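Local coordinates for protein DltD (Streptococcus thermophilus LMG 18311, PDB 7DXM) that probably serves as the O-acyl transfer protein that acts last in dlt operon-mediated D-alanylation of lipoteichoic acid at the cell membrane, at residues P104-K109 with Y265-Y271; S46-D52 with Q343-H347; L90-Q94 with Q280-T286; N287-V291 with V359-F363; L54-V58 with R68-I72. All coordinates share one frame; numbering follows the deposited sequence.

Interactions 2, 4 and 5 are buried, whereas interactions 1 and 3 are only partly so, with exposed residues such as K109 and Q94 at their margins. Interactions 1 and 3 both use helix 270-283, at its start and its end, and each combines one hydroxyl-to-carbonyl bond with nonpolar packing. Interactions 4 and 5 reach the same parallel sheet, through strands 287-292 and 68-72, and their contacts across the segments are mainly nonpolar or aromatic. Interaction 2 differs by its polar and charged groups, which sit in loops that follow strands 39-43 and 329-331. It touches interaction 5 through W48, which meets H55 and F71, and interaction 1 where I346 packs on Q105.

Interaction 1: P104-K109 with Y265-Y271; sequences PQWFTK and YEVSQEY
F107 and Y271 meet edge to face: the edge of F107 at CD2 lies over the centre of the Y271 ring, with centroids 4.7 Å apart and planes at 64°. E270 crosses F107 at about a right angle and lays its CG over the middle of the phenyl face, 3.4 Å from the centroid and 9° off the normal, a CH-pi contact. With CG anti to the backbone N (chi1 173°) and a bend at chi2, the E270 chain carries its carboxylate past this ring toward W106, and OE2 is hydrogen-bonded to S79. In this parallel-sheet alpha/beta fold, the contact joins the loop after strand 97-101 to the start of helix 270-283, where S268, ahead of the turn into the helix, makes a capping bond: E270 N donates to S268 OG over 3.1 Å. The same OG donates to T108 O at 2.7 Å, tilted from the carbonyl plane, tying helix start to loop. Y265 lies along the other end of the loop, one face of its ring under P104 O and Q105, its edge near T108 CG2. Y271 OH donates to Y265 O at 2.7 Å, in the carbonyl plane and on a lone pair.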
# COMPACT_ATOMS: atom_id res chain seq x y z
N PRO A 104 -9.78 -1.36 0.32
CA PRO A 104 -10.74 -2.49 0.32
C PRO A 104 -11.12 -2.94 -1.08
O PRO A 104 -11.47 -4.12 -1.26
CB PRO A 104 -11.95 -1.94 1.10
CG PRO A 104 -11.43 -0.78 1.86
CD PRO A 104 -10.39 -0.17 0.94
N GLN A 105 -11.02 -2.07 -2.07
CA GLN A 105 -11.18 -2.44 -3.47
C GLN A 105 -10.24 -3.58 -3.86
O GLN A 105 -10.39 -4.18 -4.93
CB GLN A 105 -10.91 -1.24 -4.38
CG GLN A 105 -11.94 -0.13 -4.25
CD GLN A 105 -11.85 0.57 -2.90
OE1 GLN A 105 -10.92 0.32 -2.11
NE2 GLN A 105 -12.84 1.43 -2.61
N TRP A 106 -9.26 -3.86 -3.01
CA TRP A 106 -8.34 -4.95 -3.29
C TRP A 106 -9.05 -6.28 -3.21
O TRP A 106 -8.71 -7.21 -3.93
CB TRP A 106 -7.18 -4.95 -2.30
CG TRP A 106 -6.16 -3.86 -2.56
CD1 TRP A 106 -6.14 -2.97 -3.61
CD2 TRP A 106 -5.02 -3.55 -1.75
NE1 TRP A 106 -5.06 -2.13 -3.49
CE2 TRP A 106 -4.36 -2.47 -2.37
CE3 TRP A 106 -4.50 -4.08 -0.57
CZ2 TRP A 106 -3.19 -1.91 -1.83
CZ3 TRP A 106 -3.34 -3.53 -0.04
CH2 TRP A 106 -2.70 -2.46 -0.67
N PHE A 107 -10.04 -6.38 -2.34
CA PHE A 107 -10.44 -7.69 -1.82
C PHE A 107 -11.56 -8.32 -2.62
O PHE A 107 -12.45 -8.94 -2.03
CB PHE A 107 -10.81 -7.56 -0.34
CG PHE A 107 -9.63 -7.28 0.56
CD1 PHE A 107 -9.06 -6.03 0.60
CD2 PHE A 107 -9.10 -8.29 1.35
CE1 PHE A 107 -7.99 -5.79 1.41
CE2 PHE A 107 -8.02 -8.05 2.17
CZ PHE A 107 -7.47 -6.80 2.20
N THR A 108 -11.53 -8.20 -3.94
CA THR A 108 -12.49 -8.86 -4.83
C THR A 108 -12.18 -10.37 -4.96
O THR A 108 -11.12 -10.86 -4.56
CB THR A 108 -12.47 -8.22 -6.20
OG1 THR A 108 -11.19 -8.48 -6.79
CG2 THR A 108 -12.67 -6.72 -6.08
N LYS A 109 -13.13 -11.10 -5.56
CA LYS A 109 -12.98 -12.55 -5.60
C LYS A 109 -11.86 -12.97 -6.55
O LYS A 109 -11.05 -13.85 -6.22
CB LYS A 109 -14.30 -13.23 -5.97
CG LYS A 109 -14.19 -14.77 -5.93
CD LYS A 109 -13.49 -15.29 -4.63
CE LYS A 109 -12.41 -16.39 -4.88
NZ LYS A 109 -11.78 -16.93 -3.61
N TYR A 265 -16.52 -7.33 -1.22
CA TYR A 265 -15.09 -7.46 -0.92
C TYR A 265 -14.82 -8.48 0.20
O TYR A 265 -13.73 -8.47 0.80
CB TYR A 265 -14.52 -6.10 -0.52
CG TYR A 265 -14.73 -5.05 -1.56
CD1 TYR A 265 -14.24 -5.21 -2.83
CD2 TYR A 265 -15.38 -3.85 -1.25
CE1 TYR A 265 -14.40 -4.23 -3.80
CE2 TYR A 265 -15.54 -2.86 -2.21
CZ TYR A 265 -15.04 -3.06 -3.49
OH TYR A 265 -15.16 -2.12 -4.49
N GLU A 266 -15.80 -9.35 0.49
CA GLU A 266 -15.74 -10.23 1.65
C GLU A 266 -15.04 -11.54 1.36
O GLU A 266 -14.56 -12.19 2.30
CB GLU A 266 -17.14 -10.55 2.14
CG GLU A 266 -17.79 -9.44 2.93
CD GLU A 266 -19.06 -9.91 3.64
OE1 GLU A 266 -20.08 -9.18 3.54
OE2 GLU A 266 -19.05 -11.00 4.27
N VAL A 267 -14.97 -11.96 0.10
CA VAL A 267 -14.21 -13.13 -0.29
C VAL A 267 -13.09 -12.67 -1.22
O VAL A 267 -13.36 -12.00 -2.23
CB VAL A 267 -15.08 -14.19 -0.96
CG1 VAL A 267 -14.38 -15.53 -0.94
CG2 VAL A 267 -16.41 -14.27 -0.27
N SER A 268 -11.85 -13.01 -0.87
CA SER A 268 -10.71 -12.63 -1.68
C SER A 268 -9.50 -13.44 -1.26
O SER A 268 -9.33 -13.77 -0.09
CB SER A 268 -10.40 -11.15 -1.53
OG SER A 268 -9.41 -10.80 -2.47
N GLN A 269 -8.65 -13.76 -2.24
CA GLN A 269 -7.35 -14.33 -1.90
C GLN A 269 -6.44 -13.29 -1.26
O GLN A 269 -5.43 -13.65 -0.64
CB GLN A 269 -6.67 -14.93 -3.14
CG GLN A 269 -7.10 -16.35 -3.48
CD GLN A 269 -6.28 -16.92 -4.62
OE1 GLN A 269 -6.42 -16.50 -5.79
NE2 GLN A 269 -5.40 -17.88 -4.29
N GLU A 270 -6.81 -12.01 -1.43
CA GLU A 270 -6.07 -10.89 -0.90
C GLU A 270 -5.97 -10.95 0.61
O GLU A 270 -5.04 -10.41 1.19
CB GLU A 270 -6.74 -9.60 -1.38
CG GLU A 270 -6.23 -8.29 -0.81
CD GLU A 270 -4.80 -7.96 -1.20
OE1 GLU A 270 -4.26 -8.56 -2.16
OE2 GLU A 270 -4.22 -7.08 -0.52
N TYR A 271 -6.93 -11.64 1.27
CA TYR A 271 -6.83 -11.91 2.70
C TYR A 271 -5.56 -12.70 3.02
O TYR A 271 -4.78 -12.32 3.90
CB TYR A 271 -8.10 -12.64 3.20
CG TYR A 271 -9.34 -11.73 3.19
CD1 TYR A 271 -9.67 -10.94 4.29
CD2 TYR A 271 -10.16 -11.67 2.09
CE1 TYR A 271 -10.78 -10.10 4.27
CE2 TYR A 271 -11.28 -10.83 2.07
CZ TYR A 271 -11.58 -10.06 3.17
OH TYR A 271 -12.69 -9.24 3.12

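Interaction 2: S46-D52 with Q343-H347; sequences SEWLRFD and QDTIH
H347 holds its imidazole anti to its own carbonyl carbon (chi1 -54°), which presents NE2 to S46, while R50, bent at chi2 (72°), folds its guanidinium back against the same ring. S46, H347 and D344 fit the geometry of a Ser-His-Asp triad, consistent with the SGNH-hydrolase clan to which the DltD family belongs, although their roles are not established. S46 OG and H347 NE2 are hydrogen-bonded at 3.1 Å. On its other side, H347 ND1 reaches D344 OD2 at 2.8 Å in a weak bond, and the position of that oxygen is doubtful. R50 NE lies 3.1 Å above one face of the imidazole, toward its rim, with the guanidinium plane turned 66° from the ring. D344 lies over a guanidinium face, so any attraction there is of charge alone and no N-H points at the carboxylate. A bound sulfate, probably from the crystallisation liquor, forms a salt bridge with R50 NH1, which may mark an anion-accepting pocket beside the putative triad. E47 CG approaches the imidazole edge, 3.8 Å from H347 CD2. The loop around H347 is closed by its carbonyl: H347 O accepts from Q343 N at 2.8 Å and from D344 N at 3.3 Å.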
# COMPACT_ATOMS: atom_id res chain seq x y z
N SER A 46 -2.80 3.58 -5.58
CA SER A 46 -2.94 4.83 -6.31
C SER A 46 -3.24 6.02 -5.42
O SER A 46 -3.10 7.16 -5.89
CB SER A 46 -4.04 4.71 -7.38
OG SER A 46 -5.13 3.87 -7.00
N GLU A 47 -3.66 5.78 -4.19
CA GLU A 47 -4.02 6.86 -3.25
C GLU A 47 -2.96 7.94 -3.05
O GLU A 47 -3.29 9.09 -2.75
CB GLU A 47 -4.42 6.27 -1.90
CG GLU A 47 -5.01 4.87 -1.98
CD GLU A 47 -4.10 3.82 -1.38
OE1 GLU A 47 -4.28 2.62 -1.69
OE2 GLU A 47 -3.21 4.18 -0.59
N TRP A 48 -1.70 7.57 -3.21
CA TRP A 48 -0.59 8.49 -3.03
C TRP A 48 -0.45 9.49 -4.17
O TRP A 48 0.28 10.48 -4.02
CB TRP A 48 0.72 7.72 -2.89
CG TRP A 48 0.75 6.69 -1.82
CD1 TRP A 48 1.26 5.43 -1.91
CD2 TRP A 48 0.29 6.83 -0.47
NE1 TRP A 48 1.15 4.77 -0.71
CE2 TRP A 48 0.56 5.62 0.20
CE3 TRP A 48 -0.31 7.88 0.25
CZ2 TRP A 48 0.26 5.42 1.53
CZ3 TRP A 48 -0.62 7.68 1.57
CH2 TRP A 48 -0.33 6.46 2.20
N LEU A 49 -1.10 9.26 -5.31
CA LEU A 49 -0.97 10.20 -6.41
C LEU A 49 -1.90 11.39 -6.29
O LEU A 49 -1.84 12.27 -7.16
CB LEU A 49 -1.25 9.51 -7.73
CG LEU A 49 -0.27 8.40 -8.01
CD1 LEU A 49 -0.75 7.60 -9.19
CD2 LEU A 49 1.06 9.05 -8.27
N ARG A 50 -2.77 11.43 -5.28
CA ARG A 50 -3.76 12.50 -5.18
C ARG A 50 -3.12 13.70 -4.49
O ARG A 50 -3.43 14.06 -3.36
CB ARG A 50 -5.02 12.04 -4.46
CG ARG A 50 -5.98 11.25 -5.34
CD ARG A 50 -5.36 9.90 -5.60
NE ARG A 50 -6.18 9.00 -6.39
CZ ARG A 50 -6.35 9.08 -7.70
NH1 ARG A 50 -7.12 8.19 -8.29
NH2 ARG A 50 -5.77 10.05 -8.39
N PHE A 51 -2.18 14.31 -5.21
CA PHE A 51 -1.50 15.46 -4.65
C PHE A 51 -2.49 16.60 -4.51
O PHE A 51 -3.36 16.80 -5.37
CB PHE A 51 -0.31 15.86 -5.51
CG PHE A 51 0.74 14.80 -5.60
CD1 PHE A 51 1.65 14.62 -4.57
CD2 PHE A 51 0.82 13.97 -6.71
CE1 PHE A 51 2.61 13.63 -4.64
CE2 PHE A 51 1.77 12.98 -6.78
CZ PHE A 51 2.67 12.81 -5.75
N ASP A 52 -2.41 17.26 -3.37
CA ASP A 52 -3.06 18.54 -3.10
C ASP A 52 -2.33 19.14 -1.90
O ASP A 52 -1.41 18.55 -1.35
CB ASP A 52 -4.57 18.38 -2.85
CG ASP A 52 -4.88 17.56 -1.63
OD1 ASP A 52 -4.24 17.78 -0.59
OD2 ASP A 52 -5.81 16.72 -1.69
N GLN A 343 -11.14 12.81 -2.28
CA GLN A 343 -10.78 13.63 -3.43
C GLN A 343 -11.39 13.10 -4.72
O GLN A 343 -11.76 13.88 -5.60
CB GLN A 343 -9.27 13.73 -3.58
CG GLN A 343 -8.88 14.66 -4.72
CD GLN A 343 -7.39 14.84 -4.88
OE1 GLN A 343 -6.70 15.22 -3.95
NE2 GLN A 343 -6.89 14.56 -6.09
N ASP A 344 -11.50 11.78 -4.85
CA ASP A 344 -12.13 11.12 -5.98
C ASP A 344 -13.31 10.33 -5.45
O ASP A 344 -13.95 10.71 -4.46
CB ASP A 344 -11.24 10.07 -6.65
CG ASP A 344 -9.87 10.58 -6.98
OD1 ASP A 344 -9.71 11.71 -7.54
OD2 ASP A 344 -8.94 9.80 -6.66
N THR A 345 -13.54 9.18 -6.10
CA THR A 345 -14.55 8.22 -5.68
C THR A 345 -14.08 7.39 -4.49
O THR A 345 -14.79 7.29 -3.49
CB THR A 345 -14.89 7.30 -6.85
OG1 THR A 345 -13.72 6.55 -7.22
CG2 THR A 345 -15.34 8.10 -8.05
N ILE A 346 -12.89 6.78 -4.59
CA ILE A 346 -12.43 5.84 -3.56
C ILE A 346 -11.08 6.22 -2.95
O ILE A 346 -10.46 5.40 -2.25
CB ILE A 346 -12.32 4.42 -4.13
CG1 ILE A 346 -11.30 4.38 -5.26
CG2 ILE A 346 -13.64 3.96 -4.59
CD1 ILE A 346 -10.79 3.00 -5.52
N HIS A 347 -10.62 7.44 -3.22
CA HIS A 347 -9.33 7.93 -2.72
C HIS A 347 -9.56 9.18 -1.89
O HIS A 347 -10.22 10.12 -2.34
CB HIS A 347 -8.38 8.26 -3.87
CG HIS A 347 -8.17 7.13 -4.82
ND1 HIS A 347 -8.74 7.09 -6.08
CD2 HIS A 347 -7.44 5.99 -4.71
CE1 HIS A 347 -8.38 5.98 -6.70
NE2 HIS A 347 -7.59 5.30 -5.89

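Interaction 3: L90-Q94 with Q280-T286; sequences LPELQ and QFAKSNT
T286 OG1 donates to L93 O over 2.5 Å, a length uncertain at this resolution, with the donor tilted 32° out of the carbonyl plane. Its chi1 of -62° sets OG1 beside the backbone N of T286, facing the end of the short helix 90-93. That carbonyl is placed where the weakly bonded helix gives way to the loop leading to strand 97-101. Alongside the bond, L93 CB packs 3.9 Å from S284 CB, and the L93 CD2 methyl comes to the edge of the F281 ring, 4.5 Å from CE1. Q94 points its first bond away from the partner segment, but its bent chain doubles back, bringing its amide beside the S284 backbone. Q94 CA also makes a CA-H...O contact with S284 O at 3.3 Å, with an angle of 150° at the hydrogen. Helix 270-283 ends here in a Schellman motif: N285 has positive phi, and T286 N bonds to F281 O at 2.8 Å while N285 N bonds to A282 O at 2.9 Å. N285 also bonds through its side chain to N95. Two helix ends that lead into neighbouring strands are thus joined, the T286 hydroxyl satisfying the L93 carbonyl while the leucine side chain packs beside it.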
# COMPACT_ATOMS: atom_id res chain seq x y z
N LEU A 90 14.59 -5.74 3.23
CA LEU A 90 14.45 -6.38 4.53
C LEU A 90 15.15 -5.65 5.67
O LEU A 90 14.53 -5.51 6.74
CB LEU A 90 14.94 -7.83 4.42
CG LEU A 90 13.89 -8.92 4.19
CD1 LEU A 90 12.82 -8.50 3.21
CD2 LEU A 90 14.57 -10.21 3.73
N PRO A 91 16.41 -5.20 5.53
CA PRO A 91 17.02 -4.39 6.59
C PRO A 91 16.25 -3.14 6.93
O PRO A 91 16.13 -2.79 8.12
CB PRO A 91 18.40 -4.05 6.02
CG PRO A 91 18.73 -5.19 5.18
CD PRO A 91 17.42 -5.55 4.51
N GLU A 92 15.71 -2.45 5.93
CA GLU A 92 15.04 -1.19 6.19
C GLU A 92 13.74 -1.36 6.96
O GLU A 92 13.19 -0.37 7.43
CB GLU A 92 14.83 -0.44 4.88
CG GLU A 92 16.15 0.02 4.21
CD GLU A 92 16.96 -1.13 3.60
OE1 GLU A 92 16.47 -2.29 3.62
OE2 GLU A 92 18.10 -0.89 3.11
N LEU A 93 13.25 -2.59 7.14
CA LEU A 93 12.07 -2.79 7.96
C LEU A 93 12.40 -3.18 9.39
O LEU A 93 11.51 -3.17 10.24
CB LEU A 93 11.14 -3.86 7.36
CG LEU A 93 10.46 -3.60 6.00
CD1 LEU A 93 9.74 -4.86 5.49
CD2 LEU A 93 9.50 -2.43 6.03
N GLN A 94 13.66 -3.51 9.67
CA GLN A 94 14.00 -4.15 10.93
C GLN A 94 13.81 -3.18 12.08
O GLN A 94 14.48 -2.15 12.15
CB GLN A 94 15.45 -4.64 10.90
CG GLN A 94 15.76 -5.63 11.99
CD GLN A 94 15.10 -6.97 11.75
OE1 GLN A 94 14.95 -7.41 10.60
NE2 GLN A 94 14.68 -7.63 12.83
N GLN A 280 5.64 -10.70 7.37
CA GLN A 280 6.89 -9.99 7.13
C GLN A 280 7.15 -8.96 8.22
O GLN A 280 8.27 -8.83 8.74
CB GLN A 280 6.86 -9.31 5.76
CG GLN A 280 8.23 -8.91 5.32
CD GLN A 280 9.24 -9.98 5.61
OE1 GLN A 280 9.21 -11.05 4.98
NE2 GLN A 280 10.13 -9.73 6.59
N PHE A 281 6.10 -8.22 8.58
CA PHE A 281 6.20 -7.23 9.64
C PHE A 281 6.64 -7.89 10.93
O PHE A 281 7.54 -7.39 11.61
CB PHE A 281 4.85 -6.52 9.79
CG PHE A 281 4.57 -5.50 8.70
CD1 PHE A 281 5.62 -4.79 8.10
CD2 PHE A 281 3.27 -5.23 8.27
CE1 PHE A 281 5.39 -3.86 7.10
CE2 PHE A 281 3.02 -4.28 7.31
CZ PHE A 281 4.10 -3.60 6.70
N ALA A 282 6.04 -9.04 11.26
CA ALA A 282 6.41 -9.75 12.48
C ALA A 282 7.87 -10.23 12.44
O ALA A 282 8.67 -9.92 13.33
CB ALA A 282 5.46 -10.92 12.69
N LYS A 283 8.22 -10.98 11.40
CA LYS A 283 9.59 -11.45 11.28
C LYS A 283 10.60 -10.30 11.31
O LYS A 283 11.73 -10.50 11.77
CB LYS A 283 9.75 -12.26 10.00
CG LYS A 283 9.86 -13.74 10.29
CD LYS A 283 10.37 -14.56 9.12
CE LYS A 283 9.34 -14.65 7.98
NZ LYS A 283 8.26 -15.66 8.22
N SER A 284 10.23 -9.10 10.85
CA SER A 284 11.13 -7.95 10.86
C SER A 284 10.93 -7.03 12.06
O SER A 284 11.63 -6.02 12.18
CB SER A 284 10.99 -7.13 9.57
OG SER A 284 11.82 -7.65 8.54
N ASN A 285 10.02 -7.39 12.97
CA ASN A 285 9.66 -6.58 14.14
C ASN A 285 9.38 -5.13 13.73
O ASN A 285 10.00 -4.17 14.20
CB ASN A 285 10.74 -6.67 15.22
CG ASN A 285 10.31 -6.01 16.55
OD1 ASN A 285 9.18 -6.22 17.05
ND2 ASN A 285 11.21 -5.19 17.11
N THR A 286 8.41 -4.98 12.84
CA THR A 286 8.07 -3.67 12.33
C THR A 286 6.79 -3.18 12.99
O THR A 286 5.85 -3.95 13.21
CB THR A 286 7.90 -3.68 10.82
OG1 THR A 286 9.15 -4.05 10.23
CG2 THR A 286 7.46 -2.30 10.32

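Interaction 4: N287-V291 with V359-F363; sequences NVIFV and VVNSF
I289 sets its CB over the centre of the F363 ring, a CH-pi contact 3.8 Å from the centroid and 8° off the normal, and CG2 comes to 3.6 Å from F363 CD1. The two side chains slide past each other in opposite directions, I289 CD1 running back toward the helix, 4.0 Å from V359 CG1. F363 has CG anti to the backbone N (chi1 -179°), which extends its ring from the helix to lie against the strand. At the far rim, N287 ND2 reaches F363 CZ at 3.3 Å, the amide oblique to the ring. Two residues beyond I289, V291 CG2 meets V360 CG2 at 4.2 Å, the two valines crossing at about a right angle. These contacts come from one face of strand 287-291 and from successive turns of helix 359-363, whose axis lies 9.7 Å away and runs antiparallel (176°). The spacing and nonpolar filling are those of a helix packed on a parallel sheet in an alpha/beta fold. Strand 287-292 is flanked by strands 97-101 and 329-331. V288 and F290 point away from helix 351-365 and touch F281 and L278 of helix 270-283, placing the strand between two helical layers.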
# COMPACT_ATOMS: atom_id res chain seq x y z
N ASN A 287 6.76 -1.90 13.31
CA ASN A 287 5.60 -1.30 13.95
C ASN A 287 4.84 -0.48 12.91
O ASN A 287 5.35 0.50 12.36
CB ASN A 287 6.04 -0.47 15.14
CG ASN A 287 4.88 -0.05 15.98
OD1 ASN A 287 3.90 -0.80 16.13
ND2 ASN A 287 4.94 1.17 16.50
N VAL A 288 3.61 -0.91 12.63
CA VAL A 288 2.86 -0.43 11.48
C VAL A 288 1.56 0.15 11.98
O VAL A 288 1.00 -0.34 12.96
CB VAL A 288 2.58 -1.58 10.49
CG1 VAL A 288 2.06 -1.02 9.21
CG2 VAL A 288 3.84 -2.41 10.24
N ILE A 289 1.10 1.20 11.32
CA ILE A 289 -0.27 1.66 11.44
C ILE A 289 -0.96 1.37 10.12
O ILE A 289 -0.46 1.74 9.04
CB ILE A 289 -0.36 3.16 11.82
CG1 ILE A 289 -1.81 3.58 12.01
CG2 ILE A 289 0.34 4.07 10.80
CD1 ILE A 289 -1.95 5.02 12.48
N PHE A 290 -2.10 0.68 10.19
CA PHE A 290 -2.83 0.25 9.01
C PHE A 290 -3.99 1.22 8.75
O PHE A 290 -4.84 1.43 9.62
CB PHE A 290 -3.33 -1.19 9.18
CG PHE A 290 -2.21 -2.20 9.27
CD1 PHE A 290 -1.59 -2.46 10.49
CD2 PHE A 290 -1.74 -2.85 8.14
CE1 PHE A 290 -0.54 -3.40 10.56
CE2 PHE A 290 -0.70 -3.78 8.22
CZ PHE A 290 -0.10 -4.05 9.42
N VAL A 291 -4.02 1.81 7.57
CA VAL A 291 -5.03 2.82 7.26
C VAL A 291 -6.12 2.19 6.43
O VAL A 291 -5.84 1.55 5.41
CB VAL A 291 -4.42 4.03 6.52
CG1 VAL A 291 -5.48 5.11 6.42
CG2 VAL A 291 -3.15 4.54 7.22
N VAL A 359 -4.01 11.05 12.88
CA VAL A 359 -3.58 9.80 13.51
C VAL A 359 -2.18 9.40 13.05
O VAL A 359 -1.34 8.94 13.85
CB VAL A 359 -4.59 8.68 13.21
CG1 VAL A 359 -4.42 7.61 14.22
CG2 VAL A 359 -6.01 9.18 13.22
N VAL A 360 -1.87 9.58 11.77
CA VAL A 360 -0.67 8.95 11.25
C VAL A 360 0.57 9.72 11.69
O VAL A 360 1.60 9.12 11.99
CB VAL A 360 -0.72 8.81 9.73
CG1 VAL A 360 0.56 8.13 9.25
CG2 VAL A 360 -1.94 7.93 9.37
N ASN A 361 0.51 11.06 11.67
CA ASN A 361 1.70 11.83 11.96
C ASN A 361 2.13 11.63 13.40
O ASN A 361 3.33 11.56 13.68
CB ASN A 361 1.49 13.28 11.71
CG ASN A 361 2.74 14.03 12.00
OD1 ASN A 361 3.71 13.93 11.26
ND2 ASN A 361 2.78 14.69 13.14
N SER A 362 1.18 11.63 14.33
CA SER A 362 1.52 11.23 15.68
C SER A 362 2.15 9.85 15.70
O SER A 362 3.12 9.62 16.44
CB SER A 362 0.30 11.25 16.59
OG SER A 362 0.46 10.23 17.58
N PHE A 363 1.63 8.91 14.88
CA PHE A 363 2.24 7.57 14.91
C PHE A 363 3.68 7.59 14.39
O PHE A 363 4.54 6.88 14.93
CB PHE A 363 1.39 6.57 14.11
CG PHE A 363 1.96 5.17 14.13
CD1 PHE A 363 2.88 4.77 13.18
CD2 PHE A 363 1.58 4.26 15.12
CE1 PHE A 363 3.42 3.51 13.21
CE2 PHE A 363 2.10 3.00 15.16
CZ PHE A 363 3.03 2.61 14.21

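Interaction 5: L54-V58 with R68-I72; sequences LHPAV and RPYFI
Aromatic packing leads here: H55 presents its edge to the face of F71 in an offset edge-to-face pair, centroids 5.2 Å apart and planes at 66°, with H55 CE1 3.4 Å from F71 CZ. H55 holds CG anti to the backbone N (chi1 -166°), bringing the imidazole to F71. Nonpolar contacts follow. A57 CB lies near the plane of the F71 ring, 3.9 Å from CE2, and P56 CB comes to its edge 4.2 Å from CZ. P56 CB also touches P69 CG at 4.2 Å, so two proline rings meet between helix and strand. The polar bond within the segments lies at the helix start: H55 is the N-cap, and its ND1 accepts from A57 N over 3.1 Å, with an N-H...acceptor angle of 157° and the donor close to the imidazole plane. H55 NE2 is hydrogen-bonded to W48 O, and bonds at both nitrogens would hold the ring's rotation. The contact joins helix 56-62 to strand 68-72 within a beta-alpha-beta unit starting at strand 39-43. P56 also packs on W353 and F356 of helix 351-365, while strand 68-72 lies at the outer edge of the sheet, beside strand 39-43, where P69 and F71 touch Y42.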
# COMPACT_ATOMS: atom_id res chain seq x y z
N LEU A 54 -2.75 19.32 1.13
CA LEU A 54 -2.74 18.62 2.42
C LEU A 54 -2.11 17.22 2.37
O LEU A 54 -2.03 16.55 3.41
CB LEU A 54 -4.17 18.51 2.96
CG LEU A 54 -5.02 19.77 3.16
CD1 LEU A 54 -4.27 20.86 3.88
CD2 LEU A 54 -5.56 20.30 1.84
N HIS A 55 -1.70 16.75 1.19
CA HIS A 55 -1.00 15.49 1.02
C HIS A 55 0.13 15.34 2.05
O HIS A 55 0.79 16.34 2.39
CB HIS A 55 -0.44 15.46 -0.40
CG HIS A 55 0.02 14.12 -0.88
ND1 HIS A 55 1.24 13.58 -0.52
CD2 HIS A 55 -0.56 13.23 -1.71
CE1 HIS A 55 1.38 12.40 -1.10
NE2 HIS A 55 0.30 12.16 -1.83
N PRO A 56 0.39 14.13 2.57
CA PRO A 56 1.44 13.98 3.60
C PRO A 56 2.80 14.46 3.15
O PRO A 56 3.57 14.96 3.99
CB PRO A 56 1.47 12.47 3.85
CG PRO A 56 0.17 11.97 3.42
CD PRO A 56 -0.23 12.84 2.27
N ALA A 57 3.13 14.29 1.87
CA ALA A 57 4.41 14.78 1.38
C ALA A 57 4.54 16.27 1.67
O ALA A 57 5.52 16.72 2.30
CB ALA A 57 4.54 14.51 -0.11
N VAL A 58 3.51 17.02 1.27
CA VAL A 58 3.51 18.47 1.44
C VAL A 58 3.65 18.83 2.91
O VAL A 58 4.47 19.68 3.28
CB VAL A 58 2.24 19.07 0.84
CG1 VAL A 58 2.34 20.57 0.85
CG2 VAL A 58 2.04 18.56 -0.58
N ARG A 68 10.30 12.10 6.44
CA ARG A 68 9.56 12.38 5.23
C ARG A 68 9.00 11.05 4.75
O ARG A 68 9.65 10.00 4.91
CB ARG A 68 10.42 13.02 4.13
CG ARG A 68 11.05 14.34 4.49
CD ARG A 68 10.06 15.51 4.45
NE ARG A 68 10.80 16.76 4.59
CZ ARG A 68 11.18 17.28 5.75
NH1 ARG A 68 10.88 16.69 6.89
NH2 ARG A 68 11.89 18.40 5.76
N PRO A 69 7.77 11.06 4.22
CA PRO A 69 7.19 9.82 3.68
C PRO A 69 7.86 9.46 2.36
O PRO A 69 8.05 10.32 1.49
CB PRO A 69 5.71 10.15 3.50
CG PRO A 69 5.55 11.59 3.83
CD PRO A 69 6.86 12.21 4.08
N TYR A 70 8.25 8.19 2.25
CA TYR A 70 8.70 7.59 1.00
C TYR A 70 7.58 6.67 0.54
O TYR A 70 7.23 5.71 1.24
CB TYR A 70 10.01 6.82 1.21
CG TYR A 70 10.59 6.30 -0.08
CD1 TYR A 70 10.14 5.12 -0.65
CD2 TYR A 70 11.54 7.03 -0.76
CE1 TYR A 70 10.64 4.67 -1.84
CE2 TYR A 70 12.04 6.61 -1.96
CZ TYR A 70 11.60 5.42 -2.50
OH TYR A 70 12.12 4.97 -3.71
N PHE A 71 7.01 6.96 -0.62
CA PHE A 71 5.81 6.26 -1.04
C PHE A 71 6.12 5.04 -1.90
O PHE A 71 7.00 5.07 -2.76
CB PHE A 71 4.86 7.22 -1.75
CG PHE A 71 4.33 8.31 -0.85
CD1 PHE A 71 3.28 8.07 0.02
CD2 PHE A 71 4.91 9.58 -0.84
CE1 PHE A 71 2.78 9.07 0.85
CE2 PHE A 71 4.42 10.59 -0.01
CZ PHE A 71 3.35 10.33 0.83
N ILE A 72 5.40 3.96 -1.64
CA ILE A 72 5.65 2.67 -2.25
C ILE A 72 4.30 2.07 -2.63
O ILE A 72 3.53 1.64 -1.75
CB ILE A 72 6.42 1.74 -1.29
CG1 ILE A 72 7.74 2.40 -0.89
CG2 ILE A 72 6.61 0.40 -1.92
CD1 ILE A 72 8.53 1.62 0.10